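Side-chain contacts in periplasmic beta-glucosidase (Pseudomonas aeruginosa, PDB 6R5T), which probably hydrolyses terminal, non-reducing beta-D-glucosyl residues of its substrates, releasing beta-D-glucose, as a periplasmic member of glycoside hydrolase family 3: residues A[307-310]-A[311-314]; A[14-17]-A[18-21]. The protein carries 1 engineered substitution. All coordinates share one frame; numbering follows the deposited sequence. Where two conformers were deposited one is given.

Contact 1: A[307-310]-A[311-314]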
loop_
_atom_site.group_PDB
_atom_site.type_symbol
_atom_site.label_atom_id
_atom_site.label_comp_id
_atom_site.label_asym_id
_atom_site.label_seq_id
_atom_site.Cartn_x
_atom_site.Cartn_y
_atom_site.Cartn_z
ATOM N N GLN A 307 4.970 -41.364 -8.328
ATOM C CA GLN A 307 3.919 -41.750 -9.293
ATOM C C GLN A 307 2.568 -41.145 -8.869
ATOM O O GLN A 307 1.792 -40.701 -9.753
ATOM C CB GLN A 307 3.847 -43.272 -9.417
ATOM C CG GLN A 307 2.770 -43.769 -10.362
ATOM C CD GLN A 307 3.113 -43.431 -11.795
ATOM O OE1 GLN A 307 4.242 -43.688 -12.232
ATOM N NE2 GLN A 307 2.178 -42.832 -12.530
ATOM N N ALA A 308 2.258 -41.133 -7.576
ATOM C CA ALA A 308 1.008 -40.560 -7.027
ATOM C C ALA A 308 0.838 -39.076 -7.447
ATOM O O ALA A 308 -0.321 -38.653 -7.619
ATOM C CB ALA A 308 0.990 -40.697 -5.533
ATOM N N ASP A 309 1.906 -38.324 -7.658
ATOM C CA ASP A 309 1.823 -36.894 -8.107
ATOM C C ASP A 309 1.241 -36.858 -9.534
ATOM O O ASP A 309 0.273 -36.099 -9.832
ATOM C CB ASP A 309 3.196 -36.224 -8.065
ATOM C CG ASP A 309 3.770 -36.071 -6.670
ATOM O OD1 ASP A 309 2.972 -35.687 -5.786
ATOM O OD2 ASP A 309 5.009 -36.337 -6.479
ATOM N N ILE A 310 1.745 -37.711 -10.438
ATOM C CA ILE A 310 1.219 -37.806 -11.830
ATOM C C ILE A 310 -0.216 -38.326 -11.771
ATOM O O ILE A 310 -1.089 -37.816 -12.485
ATOM C CB ILE A 310 2.103 -38.748 -12.667
ATOM C CG1 ILE A 310 3.556 -38.277 -12.707
ATOM C CG2 ILE A 310 1.519 -38.964 -14.048
ATOM C CD1 ILE A 310 3.757 -37.078 -13.568
ATOM N N ASP A 311 -0.442 -39.359 -10.966
ATOM C CA ASP A 311 -1.777 -39.989 -10.935
ATOM C C ASP A 311 -2.831 -38.994 -10.440
ATOM O O ASP A 311 -3.968 -39.042 -10.955
ATOM C CB ASP A 311 -1.777 -41.260 -10.098
ATOM C CG ASP A 311 -1.052 -42.425 -10.768
ATOM O OD1 ASP A 311 -0.746 -42.321 -11.969
ATOM O OD2 ASP A 311 -0.806 -43.436 -10.044
ATOM N N ARG A 312 -2.493 -38.172 -9.446
ATOM C CA ARG A 312 -3.459 -37.213 -8.843
ATOM C C ARG A 312 -3.866 -36.241 -9.939
ATOM O O ARG A 312 -5.069 -36.018 -10.125
ATOM C CB ARG A 312 -2.781 -36.452 -7.703
ATOM C CG ARG A 312 -3.664 -35.398 -7.053
ATOM C CD ARG A 312 -2.781 -34.333 -6.404
ATOM N NE ARG A 312 -2.401 -33.349 -7.445
ATOM C CZ ARG A 312 -1.166 -32.909 -7.673
ATOM N NH1 ARG A 312 -0.149 -33.366 -6.935
ATOM N NH2 ARG A 312 -0.965 -32.010 -8.629
ATOM N N ALA A 313 -2.871 -35.726 -10.650
ATOM C CA ALA A 313 -3.026 -34.666 -11.660
ATOM C C ALA A 313 -3.876 -35.203 -12.801
ATOM O O ALA A 313 -4.863 -34.588 -13.232
ATOM C CB ALA A 313 -1.687 -34.171 -12.091
ATOM N N CYS A 314 -3.533 -36.411 -13.291
ATOM C CA CYS A 314 -4.272 -37.040 -14.394
ATOM C C CYS A 314 -5.716 -37.359 -13.992
ATOM O O CYS A 314 -6.635 -37.059 -14.753
ATOM C CB CYS A 314 -3.523 -38.302 -14.797
ATOM S SG CYS A 314 -4.321 -39.108 -16.205
HETATM O O HOH W 1 0.251 -35.562 -5.194
#
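Q307 and D311, one turn apart at the start of helix 307-323, are joined twice, once through their side chains and once through the backbone. In the side-chain bond Q307 NE2 donates to D311 OD1 over 3.0 Å. The carboxylate oxygen lies almost in the plane of the amide, but the amide nitrogen reaches it from above the carboxylate plane, and the two planes are turned 44° against each other. Q307 can do this because its CG stands anti to the backbone N: chi1 179° lays this methylene 3.6 Å from D311 OD2, and the bend at chi2 then turns the amide to OD1. Beyond the pair, Q307 NE2 also donates, probably, to N16 OD1, and D311 OD1 forms a salt bridge with K19 NZ; N16 and K19 both belong to helix 16-22.

A charged pair lies further round the helix. D309 OD1 and R312 NH1, 4.1 Å apart, are too distant for a salt bridge, and a water spans the gap, giving a proton to D309 OD1 and accepting one from R312 NH1 at 2.8 Å in each case. This water sits at the guanidinium edge, in its plane, whereas D309 O lies over one face near the rim. D284 holds R312 NH2 by a salt bridge, R312 NH1 also donates to I279 O, and D309 OD2 accepts from the backbone N of D306.

Main-chain bonds of the helix complete the contact: D311 N to Q307 O and C314 N to I310 O are both 2.9 Å, and the longer A313 N to D309 O bond is 3.3 Å. Gripped by both an amide and an ammonium group, D311 OD1 is well compensated, which would probably favour the ionised carboxylate and fix its rotation.

Contact 2: A[14-17]-A[18-21]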
loop_
_atom_site.group_PDB
_atom_site.type_symbol
_atom_site.label_atom_id
_atom_site.label_comp_id
_atom_site.label_asym_id
_atom_site.label_seq_id
_atom_site.Cartn_x
_atom_site.Cartn_y
_atom_site.Cartn_z
ATOM N N MET A 14 -3.377 -46.605 -18.992
ATOM C CA MET A 14 -2.569 -45.487 -19.520
ATOM C C MET A 14 -1.107 -45.637 -19.135
ATOM O O MET A 14 -0.786 -45.908 -17.986
ATOM C CB MET A 14 -3.116 -44.146 -19.002
ATOM C CG MET A 14 -4.466 -43.874 -19.566
ATOM S SD MET A 14 -5.270 -42.448 -18.724
ATOM C CE MET A 14 -4.325 -41.117 -19.479
ATOM N N SER A 15 -0.241 -45.397 -20.112
ATOM C CA SER A 15 1.202 -45.225 -19.884
ATOM C C SER A 15 1.405 -43.911 -19.139
ATOM O O SER A 15 0.511 -43.013 -19.236
ATOM C CB SER A 15 2.015 -45.199 -21.152
ATOM O OG SER A 15 1.647 -44.122 -21.975
ATOM N N ASN A 16 2.571 -43.748 -18.565
ATOM C CA ASN A 16 2.894 -42.413 -17.995
ATOM C C ASN A 16 2.913 -41.352 -19.080
ATOM O O ASN A 16 2.462 -40.206 -18.814
ATOM C CB ASN A 16 4.177 -42.422 -17.183
ATOM C CG ASN A 16 3.919 -42.798 -15.739
ATOM O OD1 ASN A 16 2.788 -43.046 -15.314
ATOM N ND2 ASN A 16 4.992 -42.851 -14.978
ATOM N N ALA A 17 3.350 -41.666 -20.299
ATOM C CA ALA A 17 3.312 -40.685 -21.393
ATOM C C ALA A 17 1.879 -40.187 -21.592
ATOM O O ALA A 17 1.638 -38.947 -21.827
ATOM C CB ALA A 17 3.898 -41.319 -22.628
ATOM N N GLU A 18 0.925 -41.123 -21.601
ATOM C CA GLU A 18 -0.497 -40.792 -21.815
ATOM C C GLU A 18 -1.031 -39.978 -20.623
ATOM O O GLU A 18 -1.795 -39.015 -20.847
ATOM C CB GLU A 18 -1.309 -42.074 -22.045
ATOM C CG GLU A 18 -1.068 -42.638 -23.444
ATOM C CD GLU A 18 -1.489 -44.094 -23.661
ATOM O OE1 GLU A 18 -1.771 -44.392 -24.832
ATOM O OE2 GLU A 18 -1.599 -44.884 -22.679
ATOM N N LYS A 19 -0.700 -40.369 -19.410
ATOM C CA LYS A 19 -1.132 -39.606 -18.207
ATOM C C LYS A 19 -0.554 -38.188 -18.261
ATOM O O LYS A 19 -1.310 -37.181 -18.003
ATOM C CB LYS A 19 -0.654 -40.310 -16.954
ATOM C CG LYS A 19 -1.404 -41.589 -16.650
ATOM C CD LYS A 19 -0.892 -42.285 -15.405
ATOM C CE LYS A 19 -1.640 -43.564 -15.141
ATOM N NZ LYS A 19 -1.080 -44.279 -13.978
ATOM N N ILE A 20 0.732 -38.074 -18.556
ATOM C CA ILE A 20 1.367 -36.731 -18.604
ATOM C C ILE A 20 0.775 -35.918 -19.752
ATOM O O ILE A 20 0.590 -34.676 -19.566
ATOM C CB ILE A 20 2.882 -36.880 -18.702
ATOM C CG1 ILE A 20 3.407 -37.499 -17.405
ATOM C CG2 ILE A 20 3.515 -35.524 -19.045
ATOM C CD1 ILE A 20 4.838 -37.992 -17.490
ATOM N N GLY A 21 0.415 -36.543 -20.879
ATOM C CA GLY A 21 -0.230 -35.802 -21.981
ATOM C C GLY A 21 -1.511 -35.107 -21.536
ATOM O O GLY A 21 -1.838 -34.034 -22.028
HETATM O O HOH W 2 -1.556 -47.271 -15.506
HETATM O O HOH W 3 1.039 -45.228 -15.207
#
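E18 folds its carboxylate toward S15, the N-cap of helix 16-22, and closes a capping box. S15 N donates to E18 OE2 over 2.9 Å, nearly straight at 165°, reaching the anti side of that oxygen somewhat out of the carboxylate plane. In return E18 N donates to S15 OG at 3.1 Å. The serine hydroxyl is set between its own backbone N and carbonyl carbon (chi1 62°), which brings OG to the backbone N of E18. E18 runs out almost extended beyond CG, and its other oxygen, OE1, is engaged in a salt bridge with R69.

K19 N continues the helix by bonding to S15 O at 2.9 Å. With CG beside the backbone N (chi1 -72°) and every later torsion extended, the lysine chain passes alongside M14, its CG 3.9 Å from M14 CB, and crosses N16 with CD 3.8 Å from the amide oxygen OD1. Its ammonium group donates to a water 2.6 Å from NZ, which lies 2.8 Å from N16 OD1 and can donate to it, though it has other acceptors in reach; the salt-bridge partner of K19 is D311. N16 OD1 probably also accepts from Q307 NE2.

I20 N bonds to N16 O over 2.8 Å, and the isoleucine CG1 lies close against the same carbonyl oxygen. G21 N closes the last of these turns by donating to A17 O.

Around this short helix, 16-22, just ahead of strand 24-26 of the parallel barrel sheet, I20 packs on helix 291-301 through S293, L296 and P297. M14 and K19 lean on helix 307-323 at C314, while M14 and E18 also touch L70 in the loop that precedes strand 75-78.

How the contacts relate
From the N terminus the chain reaches contact 2 first, at the capped start of helix 16-22, and only after most of the family 3 N-terminal domain does it open contact 1, at the start of helix 307-323. Each is a local pairing within one helix, so neither closes a long loop, and the two follow in series without nesting or crossing. Their centres nonetheless lie only about 10 Å apart and they touch directly: K19 NZ reaches D311 OD1 at 2.8 Å, and C314 packs on M14 and K19. The early helix leading into strand 24-26 is thereby tied to helix 307-323, which comes after strand 286-287 and helix 291-301; strands 24-26 and 286-287 are neighbours in the parallel barrel sheet.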